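Long-range contacts in AA9 family lytic polysaccharide monooxygenase B (Heterobasidion irregulare TC 32-1, PDB 5NNS), which oxidatively cleaves crystalline and amorphous polysaccharides at the C1 position of their glycosidic bonds, using a single copper ion, a reductant and hydrogen peroxide or oxygen: residues 1-9 / 166-174; 100-108 / 183-191. All coordinates share one frame; numbering follows the deposited sequence.

Contact 1 (1-9 / 166-174). With CU (copper (II) ion), chain E.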
loop_
_atom_site.group_PDB
_atom_site.type_symbol
_atom_site.label_atom_id
_atom_site.label_comp_id
_atom_site.label_asym_id
_atom_site.label_seq_id
_atom_site.Cartn_x
_atom_site.Cartn_y
_atom_site.Cartn_z
ATOM N N HIS A 1 -12.646 -7.082 -0.545
ATOM C CA HIS A 1 -13.366 -5.919 0.050
ATOM C C HIS A 1 -12.904 -5.766 1.485
ATOM O O HIS A 1 -12.810 -6.750 2.224
ATOM C CB HIS A 1 -14.893 -6.078 0.002
ATOM C CG HIS A 1 -15.528 -5.537 -1.242
ATOM N ND1 HIS A 1 -15.459 -6.182 -2.457
ATOM C CD2 HIS A 1 -16.264 -4.418 -1.450
ATOM C CE1 HIS A 1 -16.114 -5.477 -3.364
ATOM N NE2 HIS A 1 -16.613 -4.402 -2.778
ATOM N N GLY A 2 -12.603 -4.532 1.861
ATOM C CA GLY A 2 -11.989 -4.242 3.142
ATOM C C GLY A 2 -10.828 -3.306 2.965
ATOM O O GLY A 2 -10.792 -2.526 2.013
ATOM N N GLY A 3 -9.876 -3.394 3.887
ATOM C CA GLY A 3 -8.680 -2.574 3.843
ATOM C C GLY A 3 -7.929 -2.709 5.140
ATOM O O GLY A 3 -8.257 -3.564 5.970
ATOM N N VAL A 4 -6.925 -1.854 5.313
ATOM C CA VAL A 4 -6.108 -1.836 6.519
ATOM C C VAL A 4 -6.890 -1.149 7.642
ATOM O O VAL A 4 -7.185 0.055 7.562
ATOM C CB VAL A 4 -4.768 -1.117 6.285
ATOM C CG1 VAL A 4 -3.951 -1.064 7.577
ATOM C CG2 VAL A 4 -3.986 -1.804 5.165
ATOM N N LEU A 5 -7.221 -1.926 8.674
ATOM C CA LEU A 5 -7.985 -1.448 9.825
ATOM C C LEU A 5 -7.109 -0.916 10.959
ATOM O O LEU A 5 -7.549 -0.059 11.721
ATOM C CB LEU A 5 -8.862 -2.570 10.370
ATOM C CG LEU A 5 -9.828 -3.239 9.394
ATOM C CD1 LEU A 5 -10.578 -4.326 10.140
ATOM C CD2 LEU A 5 -10.784 -2.234 8.768
ATOM N N ALA A 6 -5.888 -1.431 11.079
ATOM C CA ALA A 6 -4.988 -1.046 12.162
ATOM C C ALA A 6 -3.538 -1.358 11.809
ATOM O O ALA A 6 -3.261 -2.041 10.817
ATOM C CB ALA A 6 -5.380 -1.763 13.446
ATOM N N TYR A 7 -2.621 -0.851 12.633
ATOM C CA TYR A 7 -1.190 -1.099 12.470
ATOM C C TYR A 7 -0.536 -1.503 13.788
ATOM O O TYR A 7 -1.043 -1.184 14.870
ATOM C CB TYR A 7 -0.476 0.152 11.947
ATOM C CG TYR A 7 -0.994 0.673 10.629
ATOM C CD1 TYR A 7 -2.064 1.561 10.585
ATOM C CD2 TYR A 7 -0.404 0.295 9.422
ATOM C CE1 TYR A 7 -2.548 2.048 9.377
ATOM C CE2 TYR A 7 -0.877 0.780 8.210
ATOM C CZ TYR A 7 -1.950 1.652 8.195
ATOM O OH TYR A 7 -2.431 2.140 7.012
ATOM N N SER A 8 0.576 -2.228 13.669
ATOM C CA SER A 8 1.570 -2.353 14.734
ATOM C C SER A 8 2.888 -1.909 14.116
ATOM O O SER A 8 3.386 -2.552 13.191
ATOM C CB SER A 8 1.661 -3.785 15.267
ATOM O OG SER A 8 2.660 -3.905 16.270
ATOM N N LEU A 9 3.420 -0.792 14.609
ATOM C CA LEU A 9 4.610 -0.156 14.054
ATOM C C LEU A 9 5.661 -0.037 15.159
ATOM O O LEU A 9 5.468 0.699 16.136
ATOM C CB LEU A 9 4.270 1.229 13.482
ATOM C CG LEU A 9 3.052 1.321 12.551
ATOM C CD1 LEU A 9 2.696 2.774 12.286
ATOM C CD2 LEU A 9 3.279 0.582 11.238
ATOM N N PHE A 166 -7.793 -2.303 -6.976
ATOM C CA PHE A 166 -6.775 -1.708 -6.133
ATOM C C PHE A 166 -7.392 -1.337 -4.789
ATOM O O PHE A 166 -8.434 -0.677 -4.745
ATOM C CB PHE A 166 -6.208 -0.455 -6.801
ATOM C CG PHE A 166 -5.575 -0.718 -8.137
ATOM C CD1 PHE A 166 -4.235 -1.065 -8.224
ATOM C CD2 PHE A 166 -6.315 -0.622 -9.312
ATOM C CE1 PHE A 166 -3.645 -1.313 -9.456
ATOM C CE2 PHE A 166 -5.730 -0.861 -10.542
ATOM C CZ PHE A 166 -4.393 -1.211 -10.614
ATOM N N TYR A 167 -6.755 -1.775 -3.704
ATOM C CA TYR A 167 -7.196 -1.459 -2.340
ATOM C C TYR A 167 -6.036 -0.814 -1.585
ATOM O O TYR A 167 -5.247 -1.520 -0.948
ATOM C CB TYR A 167 -7.630 -2.717 -1.607
ATOM C CG TYR A 167 -8.824 -3.428 -2.190
ATOM C CD1 TYR A 167 -10.118 -3.042 -1.854
ATOM C CD2 TYR A 167 -8.660 -4.513 -3.045
ATOM C CE1 TYR A 167 -11.214 -3.711 -2.365
ATOM C CE2 TYR A 167 -9.748 -5.186 -3.566
ATOM C CZ TYR A 167 -11.023 -4.791 -3.210
ATOM O OH TYR A 167 -12.108 -5.438 -3.732
ATOM N N PRO A 168 -5.911 0.526 -1.674
ATOM C CA PRO A 168 -4.815 1.234 -1.023
ATOM C C PRO A 168 -5.222 1.933 0.264
ATOM O O PRO A 168 -6.310 2.488 0.333
ATOM C CB PRO A 168 -4.434 2.276 -2.070
ATOM C CG PRO A 168 -5.726 2.609 -2.735
ATOM C CD PRO A 168 -6.642 1.423 -2.590
ATOM N N GLU A 169 -4.353 1.902 1.272
ATOM C CA GLU A 169 -4.468 2.787 2.439
ATOM C C GLU A 169 -3.118 3.411 2.757
ATOM O O GLU A 169 -2.076 2.864 2.393
ATOM C CB GLU A 169 -5.007 2.048 3.665
ATOM C CG GLU A 169 -6.521 1.934 3.725
ATOM C CD GLU A 169 -7.088 0.865 2.813
ATOM O OE1 GLU A 169 -6.556 -0.267 2.809
ATOM O OE2 GLU A 169 -8.085 1.149 2.112
ATOM N N CYS A 170 -3.162 4.559 3.434
ATOM C CA CYS A 170 -1.970 5.334 3.797
ATOM C C CYS A 170 -1.916 5.623 5.286
ATOM O O CYS A 170 -2.948 5.862 5.907
ATOM C CB CYS A 170 -1.970 6.661 3.050
ATOM S SG CYS A 170 -1.644 6.487 1.287
ATOM N N ALA A 171 -0.704 5.613 5.837
ATOM C CA ALA A 171 -0.443 5.991 7.228
ATOM C C ALA A 171 0.688 7.012 7.262
ATOM O O ALA A 171 1.637 6.901 6.487
ATOM C CB ALA A 171 -0.072 4.764 8.040
ATOM N N GLN A 172 0.585 8.002 8.152
ATOM C CA GLN A 172 1.634 9.020 8.308
ATOM C C GLN A 172 2.696 8.549 9.299
ATOM O O GLN A 172 2.367 8.088 10.391
ATOM C CB GLN A 172 1.042 10.362 8.760
ATOM C CG GLN A 172 0.125 10.993 7.722
ATOM C CD GLN A 172 -0.290 12.428 8.025
ATOM O OE1 GLN A 172 -1.132 12.985 7.330
ATOM N NE2 GLN A 172 0.303 13.031 9.047
ATOM N N LEU A 173 3.964 8.656 8.906
ATOM C CA LEU A 173 5.087 8.325 9.780
ATOM C C LEU A 173 6.022 9.517 9.958
ATOM O O LEU A 173 6.096 10.397 9.098
ATOM C CB LEU A 173 5.907 7.165 9.213
ATOM C CG LEU A 173 5.209 5.865 8.826
ATOM C CD1 LEU A 173 6.235 4.917 8.226
ATOM C CD2 LEU A 173 4.510 5.235 10.019
ATOM N N ILE A 174 6.721 9.533 11.088
ATOM C CA ILE A 174 7.917 10.341 11.274
ATOM C C ILE A 174 9.066 9.341 11.389
ATOM O O ILE A 174 9.144 8.591 12.359
ATOM C CB ILE A 174 7.823 11.243 12.527
ATOM C CG1 ILE A 174 6.636 12.212 12.397
ATOM C CG2 ILE A 174 9.116 12.035 12.712
ATOM C CD1 ILE A 174 6.274 12.951 13.672
HETATM CU CU CU E . -13.778 -7.593 -2.628
HETATM O O HOH W 1 -9.233 -0.782 0.850
HETATM O O HOH W 2 -0.761 1.755 5.065
#

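Contact 2 (100-108 / 183-191)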
loop_
_atom_site.group_PDB
_atom_site.type_symbol
_atom_site.label_atom_id
_atom_site.label_comp_id
_atom_site.label_asym_id
_atom_site.label_seq_id
_atom_site.Cartn_x
_atom_site.Cartn_y
_atom_site.Cartn_z
ATOM N N THR A 100 -0.568 16.911 -0.287
ATOM C CA THR A 100 -1.423 16.273 -1.293
ATOM C C THR A 100 -0.701 14.993 -1.729
ATOM O O THR A 100 0.377 15.059 -2.330
ATOM C CB THR A 100 -1.672 17.207 -2.506
ATOM O OG1 THR A 100 -2.252 18.433 -2.056
ATOM C CG2 THR A 100 -2.621 16.574 -3.508
ATOM N N THR A 101 -1.282 13.836 -1.408
ATOM C CA THR A 101 -0.584 12.550 -1.572
ATOM C C THR A 101 -0.402 12.162 -3.049
ATOM O O THR A 101 0.562 11.464 -3.395
ATOM C CB THR A 101 -1.265 11.401 -0.785
ATOM O OG1 THR A 101 -2.599 11.204 -1.255
ATOM C CG2 THR A 101 -1.282 11.703 0.724
ATOM N N SER A 102 -1.311 12.637 -3.907
ATOM C CA SER A 102 -1.213 12.441 -5.360
ATOM C C SER A 102 -0.034 13.168 -6.025
ATOM O O SER A 102 0.323 12.836 -7.158
ATOM C CB SER A 102 -2.516 12.861 -6.050
ATOM O OG SER A 102 -2.805 14.229 -5.812
ATOM N N SER A 103 0.555 14.149 -5.337
ATOM C CA SER A 103 1.719 14.878 -5.847
ATOM C C SER A 103 3.061 14.304 -5.395
ATOM O O SER A 103 4.102 14.793 -5.823
ATOM C CB SER A 103 1.639 16.350 -5.427
ATOM O OG SER A 103 1.871 16.496 -4.036
ATOM N N LEU A 104 3.049 13.276 -4.547
ATOM C CA LEU A 104 4.284 12.776 -3.948
ATOM C C LEU A 104 5.022 11.814 -4.867
ATOM O O LEU A 104 4.459 11.293 -5.841
ATOM C CB LEU A 104 4.002 12.102 -2.602
ATOM C CG LEU A 104 3.207 12.949 -1.595
ATOM C CD1 LEU A 104 3.034 12.181 -0.293
ATOM C CD2 LEU A 104 3.863 14.304 -1.348
ATOM N N GLU A 105 6.297 11.600 -4.542
ATOM C CA GLU A 105 7.142 10.633 -5.232
ATOM C C GLU A 105 7.175 9.339 -4.431
ATOM O O GLU A 105 7.744 9.292 -3.337
ATOM C CB GLU A 105 8.551 11.185 -5.408
ATOM C CG GLU A 105 8.658 12.226 -6.502
ATOM C CD GLU A 105 10.048 12.820 -6.579
ATOM O OE1 GLU A 105 10.375 13.684 -5.733
ATOM O OE2 GLU A 105 10.811 12.423 -7.487
ATOM N N TRP A 106 6.569 8.296 -4.990
ATOM C CA TRP A 106 6.389 7.018 -4.300
ATOM C C TRP A 106 7.456 6.026 -4.699
ATOM O O TRP A 106 7.725 5.854 -5.890
ATOM C CB TRP A 106 5.018 6.430 -4.630
ATOM C CG TRP A 106 3.930 7.316 -4.196
ATOM C CD1 TRP A 106 3.342 8.307 -4.925
ATOM C CD2 TRP A 106 3.307 7.334 -2.910
ATOM N NE1 TRP A 106 2.368 8.929 -4.179
ATOM C CE2 TRP A 106 2.334 8.357 -2.934
ATOM C CE3 TRP A 106 3.471 6.579 -1.741
ATOM C CZ2 TRP A 106 1.522 8.644 -1.833
ATOM C CZ3 TRP A 106 2.658 6.863 -0.642
ATOM C CH2 TRP A 106 1.699 7.890 -0.698
ATOM N N PHE A 107 8.039 5.363 -3.698
ATOM C CA PHE A 107 8.959 4.248 -3.917
ATOM C C PHE A 107 8.456 3.002 -3.187
ATOM O O PHE A 107 7.825 3.091 -2.132
ATOM C CB PHE A 107 10.398 4.600 -3.500
ATOM C CG PHE A 107 10.553 4.989 -2.052
ATOM C CD1 PHE A 107 10.309 6.300 -1.637
ATOM C CD2 PHE A 107 10.966 4.056 -1.106
ATOM C CE1 PHE A 107 10.451 6.660 -0.303
ATOM C CE2 PHE A 107 11.112 4.416 0.232
ATOM C CZ PHE A 107 10.855 5.720 0.631
ATOM N N LYS A 108 8.766 1.848 -3.764
ATOM C CA LYS A 108 8.289 0.551 -3.301
ATOM C C LYS A 108 9.349 -0.113 -2.407
ATOM O O LYS A 108 10.496 -0.276 -2.822
ATOM C CB LYS A 108 8.011 -0.311 -4.521
ATOM C CG LYS A 108 7.188 -1.553 -4.261
ATOM C CD LYS A 108 7.055 -2.393 -5.522
ATOM C CE LYS A 108 6.079 -1.799 -6.533
ATOM N NZ LYS A 108 6.035 -2.585 -7.799
ATOM N N PRO A 183 15.830 6.973 -2.390
ATOM C CA PRO A 183 15.813 6.193 -3.630
ATOM C C PRO A 183 16.179 7.045 -4.852
ATOM O O PRO A 183 15.720 8.189 -4.940
ATOM C CB PRO A 183 14.361 5.695 -3.740
ATOM C CG PRO A 183 13.624 6.234 -2.571
ATOM C CD PRO A 183 14.471 7.267 -1.903
ATOM N N PRO A 184 17.000 6.503 -5.781
ATOM C CA PRO A 184 17.240 7.200 -7.055
ATOM C C PRO A 184 15.952 7.427 -7.866
ATOM O O PRO A 184 14.947 6.745 -7.648
ATOM C CB PRO A 184 18.185 6.257 -7.816
ATOM C CG PRO A 184 18.780 5.356 -6.787
ATOM C CD PRO A 184 17.770 5.246 -5.683
ATOM N N ALA A 185 16.006 8.379 -8.795
ATOM C CA ALA A 185 14.847 8.788 -9.592
ATOM C C ALA A 185 14.143 7.640 -10.330
ATOM O O ALA A 185 12.933 7.673 -10.473
ATOM C CB ALA A 185 15.250 9.874 -10.580
ATOM N N SER A 186 14.892 6.633 -10.772
ATOM C CA SER A 186 14.321 5.468 -11.475
ATOM C C SER A 186 13.361 4.596 -10.653
ATOM O O SER A 186 12.545 3.886 -11.233
ATOM C CB SER A 186 15.438 4.578 -12.029
ATOM O OG SER A 186 16.302 4.156 -10.990
ATOM N N TYR A 187 13.470 4.630 -9.323
ATOM C CA TYR A 187 12.540 3.901 -8.437
ATOM C C TYR A 187 11.301 4.707 -8.079
ATOM O O TYR A 187 10.359 4.157 -7.515
ATOM C CB TYR A 187 13.239 3.506 -7.140
ATOM C CG TYR A 187 14.339 2.505 -7.329
ATOM C CD1 TYR A 187 15.625 2.913 -7.674
ATOM C CD2 TYR A 187 14.098 1.143 -7.163
ATOM C CE1 TYR A 187 16.644 1.993 -7.844
ATOM C CE2 TYR A 187 15.109 0.210 -7.332
ATOM C CZ TYR A 187 16.382 0.637 -7.671
ATOM O OH TYR A 187 17.392 -0.281 -7.838
ATOM N N LEU A 188 11.310 6.004 -8.397
ATOM C CA LEU A 188 10.263 6.926 -7.974
ATOM C C LEU A 188 9.159 7.030 -9.026
ATOM O O LEU A 188 9.438 7.185 -10.214
ATOM C CB LEU A 188 10.862 8.306 -7.685
ATOM C CG LEU A 188 11.960 8.354 -6.610
ATOM C CD1 LEU A 188 12.561 9.748 -6.498
ATOM C CD2 LEU A 188 11.426 7.901 -5.257
ATOM N N VAL A 189 7.907 6.922 -8.576
ATOM C CA VAL A 189 6.736 7.051 -9.449
ATOM C C VAL A 189 5.658 7.911 -8.792
ATOM O O VAL A 189 5.743 8.254 -7.612
ATOM C CB VAL A 189 6.145 5.667 -9.835
ATOM C CG1 VAL A 189 7.179 4.845 -10.593
ATOM C CG2 VAL A 189 5.643 4.905 -8.610
ATOM N N LYS A 190 4.646 8.251 -9.578
ATOM C CA LYS A 190 3.483 8.990 -9.114
ATOM C C LYS A 190 2.285 8.051 -9.033
ATOM O O LYS A 190 2.241 7.011 -9.708
ATOM C CB LYS A 190 3.163 10.124 -10.087
ATOM C CG LYS A 190 4.297 11.123 -10.326
ATOM C CD LYS A 190 4.428 12.164 -9.218
ATOM C CE LYS A 190 4.856 13.514 -9.791
ATOM N NZ LYS A 190 5.457 14.439 -8.776
ATOM N N LEU A 191 1.314 8.441 -8.211
ATOM C CA LEU A 191 0.067 7.700 -8.039
ATOM C C LEU A 191 -1.123 8.664 -8.054
ATOM O O LEU A 191 -1.314 9.385 -7.072
ATOM C CB LEU A 191 0.098 6.918 -6.720
ATOM C CG LEU A 191 1.079 5.736 -6.702
ATOM C CD1 LEU A 191 1.248 5.215 -5.284
ATOM C CD2 LEU A 191 0.624 4.621 -7.646
HETATM O O HOH W 3 2.095 10.860 -6.600
HETATM O O HOH W 4 10.385 1.924 -5.964
#

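Contact 1 (1-9 / 166-174)
E169 reaches out of strand 166-174 and takes hold of the backbone just behind the N-terminus. Its CB lies 4.1 Å from V4 CB. CG, set beside the backbone N (chi1 -84°), runs toward V4 N, and a bend at chi2 brings the carboxylate against G3 CA. OE1 then accepts from V4 N at 3.0 Å with a nearly straight N-H (164°), met from above the carboxylate plane, and also lies 3.3 Å from G3 CA. OE2 accepts a hydrogen bond from N50 ND2, and water 1 lies within hydrogen-bonding distance of both OE2 and G2 O. Cut back to an alanine here, the E169 side chain would probably leave V4 N without its buried acceptor and water 1 without its OE2 partner. At the copper end, H1 chelates the ion through N (2.4 Å) and ND1 (2.2 Å), the histidine brace of AA9 enzymes, completed by H80. The Y167 OH lies 2.9 Å from the copper and is hydrogen-bonded to Q165. Further along, A171 CB sits over one face of the Y7 ring, 3.6 Å from CZ, and L9 CD1 meets L173 CD2. Strands 4-9 and 165-176 belong to different sheets, packed face to face as a β-sandwich; the segments 4-9 and 166-174 cross at -30°, with strands 70-75 and 63-66 flanking L9 and strand 147-157 beside L173.

Contact 2 (100-108 / 183-191)
W106 lies between two leucines. L191 CD1 rests on one face of the indole, 3.7 Å from the centroid of its five-membered ring and 13° off the normal, while L104 CB covers the opposite face. The L191 side chain crosses the indole at about a right angle, and CG is its nearest ring atom to CD1. With chi2 at 90° the ring stands across its CA-CB-CG plane, and NE1 makes two weak bonds in the ring plane, to T101 O and to water 3. That water accepts from L191 N and donates to L104 O, tying L191 to the residue after the 3-10 segment 101-103.

The backbones pair once, at W106 and V189: W106 N donates to V189 O at 2.7 Å, and V189 N returns to W106 O at 2.9 Å. This is a single antiparallel hydrogen-bonded bridge, by which the long loop after strand 165-176 fastens to the start of strand 106-116, in one sheet of the AA9 β-sandwich.

F107 takes the rarer rotamer, CG between the backbone N and the carbonyl carbon (chi1 59°), which presents its ring face to P183. P183 CG sits over it, 3.4 Å from CG of the ring, and L188 CD2 runs alongside F107 CB at 3.9 Å; W223 meets F107 from elsewhere. L188's other methyl, CD1, touches E105 OE2, at the tip of an extended glutamate. Bent at chi2 and chi3, K190 curls back until CD lies against L104 O and NZ reaches S103 O at 3.3 Å, from above the carbonyl plane.

How the contacts relate
The two contacts lie about 18 Å apart, centre to centre, and meet at one point: C170 SG of contact 1 packs 4.1 Å from W106 CH2 of contact 2. C170 is disulfide-bonded to C49, whose loop T101 also touches. Both contacts reach the six-stranded sheet, contact 1 through strand 165-176 and contact 2 through strand 106-116, and strand 147-157 joins in both, with I150 against C170, L104 and W106. Strand 165-176 also leads into the loop of 183-191, so one chain run serves both. Only contact 1 holds copper ligands; contact 2 is away from the active site, though K108 touches a bound acrylic acid.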